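Local atomic coordinates of uncharacterized protein (Legionella pneumophila subsp. pneumophila, PDB entry 5L1A), a protein that is of unknown function but is probably a membrane protein with a transmembrane helix, this chain being the helical N-terminal part of a DUF5638-family protein. Residues 70-73 with 74-77. Residues are numbered along the deposited sequence; the frame is centred on the assembly and turned at random.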
# COMPACT_ATOMS: atom_id res chain seq x y z
N ILE A 70 0.92 1.72 -4.80
CA ILE A 70 0.11 1.23 -5.91
C ILE A 70 0.80 1.49 -7.23
O ILE A 70 0.83 0.63 -8.12
CB ILE A 70 -1.30 1.86 -5.86
CG1 ILE A 70 -2.07 1.35 -4.65
CG2 ILE A 70 -2.06 1.57 -7.14
CD1 ILE A 70 -2.16 -0.15 -4.59
N SER A 71 1.38 2.69 -7.39
CA SER A 71 2.11 3.01 -8.62
C SER A 71 3.28 2.06 -8.83
O SER A 71 3.54 1.63 -9.96
CB SER A 71 2.60 4.45 -8.58
OG SER A 71 1.51 5.36 -8.63
N LEU A 72 3.98 1.71 -7.75
CA LEU A 72 5.12 0.80 -7.88
C LEU A 72 4.67 -0.61 -8.26
O LEU A 72 5.33 -1.28 -9.07
CB LEU A 72 5.92 0.78 -6.58
CG LEU A 72 6.58 2.10 -6.20
CD1 LEU A 72 7.32 1.98 -4.88
CD2 LEU A 72 7.53 2.56 -7.30
N VAL A 73 3.55 -1.07 -7.70
CA VAL A 73 3.03 -2.39 -8.06
C VAL A 73 2.73 -2.46 -9.55
O VAL A 73 3.06 -3.45 -10.21
CB VAL A 73 1.78 -2.72 -7.22
CG1 VAL A 73 1.20 -4.06 -7.66
CG2 VAL A 73 2.13 -2.76 -5.74
N SER A 74 2.09 -1.42 -10.10
CA SER A 74 1.77 -1.43 -11.52
C SER A 74 3.04 -1.47 -12.37
O SER A 74 3.09 -2.18 -13.38
CB SER A 74 0.91 -0.22 -11.88
OG SER A 74 1.59 1.00 -11.65
N GLN A 75 4.07 -0.73 -11.96
CA GLN A 75 5.32 -0.73 -12.72
C GLN A 75 6.01 -2.08 -12.66
O GLN A 75 6.62 -2.51 -13.65
CB GLN A 75 6.25 0.37 -12.20
CG GLN A 75 5.69 1.76 -12.33
CD GLN A 75 6.56 2.79 -11.63
OE1 GLN A 75 7.78 2.75 -11.73
NE2 GLN A 75 5.93 3.70 -10.91
N VAL A 76 5.93 -2.77 -11.52
CA VAL A 76 6.55 -4.08 -11.40
C VAL A 76 5.75 -5.12 -12.17
O VAL A 76 6.30 -5.89 -12.97
CB VAL A 76 6.69 -4.48 -9.92
CG1 VAL A 76 7.16 -5.92 -9.80
CG2 VAL A 76 7.66 -3.55 -9.22
N LYS A 77 4.44 -5.16 -11.95
CA LYS A 77 3.61 -6.20 -12.58
C LYS A 77 3.60 -6.06 -14.10
O LYS A 77 3.59 -7.07 -14.81
CB LYS A 77 2.19 -6.14 -12.02
CG LYS A 77 1.30 -7.28 -12.49
CD LYS A 77 -0.08 -7.21 -11.86
CE LYS A 77 -0.96 -8.37 -12.31
NZ LYS A 77 -1.22 -8.34 -13.77
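The carbonyl oxygen of S71 is gripped by S74 and Q75 together. The hydroxyl of S74 donates to it, OG to S71 O 2.7 Å, meeting the C=O at 121° and well tilted from the carbonyl plane. A chi1 of 63° tucks OG of S74 in against its own backbone, back toward the preceding turn. The ordinary helical bond from Q75 N to S71 O, 3.1 Å, arrives on the same face of that plane. Q75 then runs its side chain back toward the start of the helix: CG packs 3.2 Å from S71 O, and the amide NE2 adds a weak, bent bond to that oxygen at 3.3 Å. NE2 comes up beside two neighbours, 4.1 Å from both S71 CB and L72 CD2, the leucine and glutamine side chains crossing at a slant.

This is the last two turns of helix 56-77 in an all-helical fold. Successive i to i+4 bonds run through it, from S74 N to I70 O and on to K77 N, which meets V73 O at 2.8 Å, nearly straight at 171°. On the buried side, V76 lays CG2 3.3 Å from L72 O, while L72 and V73 pack against F107 of helix 97-110. I70 turns instead to Q21 and L22 of helix 8-25, whose F25 touches both V73 and S74.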